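Necrotic enteritis toxin B (PDB 4I0N) probably forms pores in host cell membranes, as a secreted Clostridium perfringens toxin with the alpha-hemolysin fold. Local coordinates at residues 62-67 against 85-90; 79-84 against 246-251. All blocks are in the same frame, centred on the assembly; numbering follows the deposited sequence.

Both contacts are buried and use strand 76-92, which turns a corner at Glu83. The centre of contact 1 is about 5 Å from the centre of the chain; it joins strand 53-65 of one sheet to strand 76-92 of another without backbone hydrogen bonds between the segments, mainly through apolar side chains. Contact 2, its centre about 17 Å from that of the chain, pairs strands 76-92 and 236-255 within one sheet by backbone hydrogen bonds, with Lys80, Asp247 and Asp249 on one face and mainly aromatic and uncharged polar groups such as Trp81, Asn248 and Tyr250 on the other. The centres are about 15 Å apart, and Asp67 OD2 reaches Lys80 NZ in a salt bridge of 2.7 Å.

Contact 1: residues 62-67 against 85-90; sequences GFIPSD and YRINVK
Ile64 packs against Tyr85 and Ile87 where two antiparallel sheets of the alpha-hemolysin fold face each other. The short segments run at 145° with axes 9.7 Å apart, so side chains rather than backbone bonds join them. Ile64 CG2 comes to the edge of the phenol ring, in its plane, 3.6 Å from Tyr85 CE1. This branch stands anti to the backbone N, while CG1 lies beside that N and leads to CD1, which meets the tip of the next inward-pointing side chain: Ile64 CD1 is 4.1 Å from Ile87 CD1. The side chains of Ile64 and Tyr85 point opposite ways and pass alongside each other, and the ring reaches beyond the isoleucine to the end of strand 53-65. There Pro65 O lies near the ring plane, 4.1 Å from Tyr85 CE1, and accepts a hydrogen bond from Arg245 NH1.

In the second shell, Trp37 and Tyr243 touch Ile64, Phe220 meets the Tyr85 ring with planes at about 40°, and Ile87 also rests on Phe220 and Pro222. Strand 219-231 thus adds to the same apolar layer, bonding through Phe220 to the backbone of Ile64. The polar ends are met by the short helix 214-217: Tyr85 OH bonds to Leu215 O and Ser66 OG to Ile216 O. Two neighbouring carbonyls of one turn therefore hold a hydroxyl from each side of the interface. Ser66 presents carbon to the phenol oxygen, with Ser66 CA 3.3 Å and Ser66 CB 3.5 Å from Tyr85 OH.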
# COMPACT_ATOMS: atom_id res chain seq x y z
N GLY A 62 4.74 5.87 -0.31
CA GLY A 62 3.67 6.71 -0.81
C GLY A 62 2.63 7.06 0.22
O GLY A 62 2.82 6.87 1.42
N PHE A 63 1.53 7.59 -0.29
CA PHE A 63 0.44 7.96 0.57
C PHE A 63 -0.86 7.91 -0.20
O PHE A 63 -0.94 8.39 -1.35
CB PHE A 63 0.64 9.36 1.13
CG PHE A 63 -0.39 9.74 2.14
CD1 PHE A 63 -0.35 9.20 3.44
CD2 PHE A 63 -1.43 10.60 1.81
CE1 PHE A 63 -1.32 9.54 4.38
CE2 PHE A 63 -2.41 10.95 2.76
CZ PHE A 63 -2.35 10.41 4.04
N ILE A 64 -1.87 7.33 0.44
CA ILE A 64 -3.23 7.32 -0.09
C ILE A 64 -4.15 7.95 0.96
O ILE A 64 -4.30 7.39 2.07
CB ILE A 64 -3.74 5.89 -0.44
CG1 ILE A 64 -2.80 5.17 -1.42
CG2 ILE A 64 -5.16 5.95 -1.00
CD1 ILE A 64 -2.98 3.61 -1.50
N PRO A 65 -4.75 9.12 0.66
CA PRO A 65 -5.64 9.76 1.65
C PRO A 65 -6.85 8.88 1.97
O PRO A 65 -7.30 8.11 1.11
CB PRO A 65 -6.13 11.05 0.97
CG PRO A 65 -5.40 11.13 -0.32
CD PRO A 65 -4.69 9.86 -0.62
N SER A 66 -7.36 8.96 3.20
CA SER A 66 -8.49 8.11 3.58
C SER A 66 -9.77 8.60 2.92
O SER A 66 -10.68 7.82 2.63
CB SER A 66 -8.67 8.08 5.11
OG SER A 66 -8.99 9.37 5.62
N ASP A 67 -9.84 9.92 2.72
CA ASP A 67 -11.07 10.59 2.26
C ASP A 67 -12.28 10.25 3.12
O ASP A 67 -13.41 10.18 2.64
CB ASP A 67 -11.35 10.27 0.79
CG ASP A 67 -12.35 11.21 0.18
OD1 ASP A 67 -12.25 12.43 0.41
OD2 ASP A 67 -13.27 10.72 -0.50
N TYR A 85 -7.25 -0.66 1.18
CA TYR A 85 -6.31 -0.05 0.25
C TYR A 85 -5.61 -1.16 -0.56
O TYR A 85 -5.06 -2.08 0.02
CB TYR A 85 -5.25 0.73 1.00
CG TYR A 85 -5.75 1.89 1.81
CD1 TYR A 85 -5.74 3.19 1.27
CD2 TYR A 85 -6.16 1.72 3.14
CE1 TYR A 85 -6.15 4.30 2.03
CE2 TYR A 85 -6.59 2.82 3.92
CZ TYR A 85 -6.58 4.10 3.35
OH TYR A 85 -6.97 5.19 4.11
N ARG A 86 -5.62 -1.06 -1.88
CA ARG A 86 -4.93 -2.01 -2.75
C ARG A 86 -3.77 -1.33 -3.47
O ARG A 86 -3.93 -0.23 -4.05
CB ARG A 86 -5.86 -2.60 -3.78
CG ARG A 86 -5.14 -3.63 -4.69
CD ARG A 86 -6.14 -4.39 -5.55
NE ARG A 86 -6.95 -5.27 -4.72
CZ ARG A 86 -7.98 -5.99 -5.15
NH1 ARG A 86 -8.35 -5.96 -6.43
NH2 ARG A 86 -8.66 -6.76 -4.30
N ILE A 87 -2.61 -1.98 -3.42
CA ILE A 87 -1.41 -1.43 -4.07
C ILE A 87 -0.95 -2.50 -5.05
O ILE A 87 -0.68 -3.62 -4.66
CB ILE A 87 -0.30 -1.10 -3.03
CG1 ILE A 87 -0.68 0.13 -2.19
CG2 ILE A 87 1.08 -0.83 -3.72
CD1 ILE A 87 -1.47 -0.17 -0.94
N ASN A 88 -0.86 -2.12 -6.33
CA ASN A 88 -0.33 -3.04 -7.33
C ASN A 88 0.96 -2.43 -7.87
O ASN A 88 1.01 -1.22 -8.15
CB ASN A 88 -1.29 -3.21 -8.50
CG ASN A 88 -2.64 -3.76 -8.10
OD1 ASN A 88 -2.78 -4.55 -7.17
ND2 ASN A 88 -3.66 -3.34 -8.83
N VAL A 89 1.99 -3.25 -8.00
CA VAL A 89 3.21 -2.81 -8.64
C VAL A 89 3.43 -3.76 -9.81
O VAL A 89 3.60 -4.96 -9.61
CB VAL A 89 4.40 -2.80 -7.65
CG1 VAL A 89 5.65 -2.37 -8.36
CG2 VAL A 89 4.13 -1.86 -6.46
N LYS A 90 3.41 -3.23 -11.04
CA LYS A 90 3.51 -4.04 -12.24
C LYS A 90 4.80 -3.73 -12.95
O LYS A 90 5.21 -2.59 -13.00
CB LYS A 90 2.34 -3.79 -13.19
CG LYS A 90 0.99 -4.26 -12.63
CD LYS A 90 -0.13 -3.87 -13.58
CE LYS A 90 -1.48 -4.31 -13.06
NZ LYS A 90 -2.58 -3.79 -13.95

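Contact 2: residues 79-84 against 246-251; sequences MKWPET and FDNDYI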
# COMPACT_ATOMS: atom_id res chain seq x y z
N MET A 79 -21.19 7.85 7.17
CA MET A 79 -19.74 7.97 7.22
C MET A 79 -19.14 7.11 6.12
O MET A 79 -19.26 5.88 6.15
CB MET A 79 -19.23 7.51 8.59
CG MET A 79 -17.68 7.44 8.68
SD MET A 79 -17.23 6.92 10.36
CE MET A 79 -15.59 6.25 10.11
N LYS A 80 -18.51 7.75 5.13
CA LYS A 80 -17.75 7.04 4.13
C LYS A 80 -16.33 6.82 4.65
O LYS A 80 -15.69 7.78 5.10
CB LYS A 80 -17.73 7.81 2.80
CG LYS A 80 -17.05 7.02 1.69
CD LYS A 80 -17.03 7.77 0.38
CE LYS A 80 -16.06 8.96 0.37
NZ LYS A 80 -14.62 8.52 0.37
N TRP A 81 -15.81 5.60 4.52
CA TRP A 81 -14.53 5.26 5.14
C TRP A 81 -13.82 4.21 4.29
O TRP A 81 -14.49 3.51 3.51
CB TRP A 81 -14.75 4.79 6.59
CG TRP A 81 -15.55 3.52 6.70
CD1 TRP A 81 -16.91 3.38 6.57
CD2 TRP A 81 -15.02 2.22 6.92
NE1 TRP A 81 -17.26 2.05 6.73
CE2 TRP A 81 -16.12 1.32 6.92
CE3 TRP A 81 -13.72 1.72 7.11
CZ2 TRP A 81 -15.96 -0.07 7.11
CZ3 TRP A 81 -13.55 0.35 7.32
CH2 TRP A 81 -14.68 -0.53 7.32
N PRO A 82 -12.48 4.13 4.37
CA PRO A 82 -11.74 3.20 3.51
C PRO A 82 -11.65 1.81 4.13
O PRO A 82 -11.06 1.63 5.21
CB PRO A 82 -10.36 3.85 3.40
CG PRO A 82 -10.18 4.52 4.71
CD PRO A 82 -11.57 5.06 5.07
N GLU A 83 -12.24 0.83 3.45
CA GLU A 83 -12.26 -0.52 3.99
C GLU A 83 -11.05 -1.31 3.50
O GLU A 83 -10.55 -2.17 4.23
CB GLU A 83 -13.59 -1.22 3.67
CG GLU A 83 -13.76 -2.60 4.36
CD GLU A 83 -13.10 -3.74 3.58
OE1 GLU A 83 -12.78 -3.56 2.38
OE2 GLU A 83 -12.91 -4.83 4.19
N THR A 84 -10.58 -1.02 2.28
CA THR A 84 -9.39 -1.68 1.71
C THR A 84 -8.56 -0.70 0.90
O THR A 84 -9.08 0.01 0.02
CB THR A 84 -9.74 -2.93 0.80
OG1 THR A 84 -10.36 -3.97 1.59
CG2 THR A 84 -8.46 -3.51 0.15
N PHE A 246 -10.95 1.16 -1.69
CA PHE A 246 -12.33 0.68 -1.71
C PHE A 246 -13.01 1.22 -0.47
O PHE A 246 -12.62 0.89 0.65
CB PHE A 246 -12.38 -0.84 -1.71
CG PHE A 246 -11.77 -1.45 -2.95
CD1 PHE A 246 -12.51 -1.52 -4.13
CD2 PHE A 246 -10.48 -1.95 -2.94
CE1 PHE A 246 -11.96 -2.08 -5.30
CE2 PHE A 246 -9.92 -2.52 -4.09
CZ PHE A 246 -10.67 -2.58 -5.27
N ASP A 247 -14.05 2.02 -0.70
CA ASP A 247 -14.73 2.70 0.37
C ASP A 247 -15.97 1.93 0.77
O ASP A 247 -16.55 1.19 -0.04
CB ASP A 247 -15.10 4.12 -0.05
CG ASP A 247 -13.88 5.03 -0.21
OD1 ASP A 247 -12.88 4.86 0.52
OD2 ASP A 247 -13.94 5.90 -1.09
N ASN A 248 -16.35 2.07 2.04
CA ASN A 248 -17.63 1.58 2.53
C ASN A 248 -18.44 2.76 3.09
O ASN A 248 -17.86 3.81 3.42
CB ASN A 248 -17.42 0.56 3.67
CG ASN A 248 -17.05 -0.86 3.18
OD1 ASN A 248 -17.10 -1.79 3.98
ND2 ASN A 248 -16.66 -1.01 1.90
N ASP A 249 -19.75 2.58 3.17
CA ASP A 249 -20.63 3.57 3.76
C ASP A 249 -21.16 3.00 5.06
O ASP A 249 -21.90 2.00 5.05
CB ASP A 249 -21.84 3.83 2.85
CG ASP A 249 -21.49 4.57 1.55
OD1 ASP A 249 -20.39 5.15 1.40
OD2 ASP A 249 -22.39 4.61 0.67
N TYR A 250 -20.82 3.66 6.16
CA TYR A 250 -21.39 3.29 7.46
C TYR A 250 -22.54 4.26 7.81
O TYR A 250 -22.34 5.48 7.95
CB TYR A 250 -20.32 3.28 8.54
CG TYR A 250 -20.90 2.90 9.90
CD1 TYR A 250 -21.42 1.63 10.13
CD2 TYR A 250 -20.98 3.85 10.93
CE1 TYR A 250 -22.00 1.30 11.38
CE2 TYR A 250 -21.54 3.52 12.16
CZ TYR A 250 -22.06 2.26 12.38
OH TYR A 250 -22.60 1.96 13.61
N ILE A 251 -23.74 3.70 7.89
CA ILE A 251 -24.97 4.50 7.91
C ILE A 251 -25.69 4.31 9.25
O ILE A 251 -25.84 3.18 9.74
CB ILE A 251 -25.91 4.07 6.76
CG1 ILE A 251 -25.26 4.35 5.40
CG2 ILE A 251 -27.26 4.79 6.85
CD1 ILE A 251 -25.78 3.44 4.26
O HOH W 1 -13.34 6.88 2.37
O HOH W 2 -15.14 -3.44 0.86
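Trp81 lies over Asn248 in an antiparallel strand pair of the alpha-hemolysin fold, with Asn248 CB 3.2 Å above one face of the indole, offset toward its rim. CG of Trp81 sits between the backbone N and the carbonyl carbon (chi1 64°), and the ring leans across the partner strand until NE1 is 3.8 Å from Tyr250 CB. Phe172 and Phe193 meet the indole edge-to-face, and Asn263 OD1 accepts a hydrogen bond from Trp81 NE1. Paired backbone bonds at Met79-Tyr250 and Trp81-Asn248 knit this packed part. A classic bulge follows: Phe246 O accepts from Glu83 N at 2.8 Å and from Thr84 N at 3.2 Å, shifting the register by one where the strand turns its corner.

Two waters fill out the polar parts of the contact. Beside the bulge, the carboxylate of Glu83 and the amide of Asn248 lie in nearly parallel planes, 10° apart, and one water joins Glu83 OE1 to Asn248 ND2. The looser side is at the partly exposed Lys80, whose chain turns back at its last two torsions (chi4 71°); NZ forms a salt bridge with Asp247 OD2 at 3.1 Å, from above the carboxylate plane. A second water binds Lys80 NZ at 2.9 Å. Asp67 also pairs with Lys80, and Arg245 NE with Asp247 OD1; the close approach of Arg245 NH2 to Lys80 NZ implies that these two carboxylates probably offset the repulsion between the two cations.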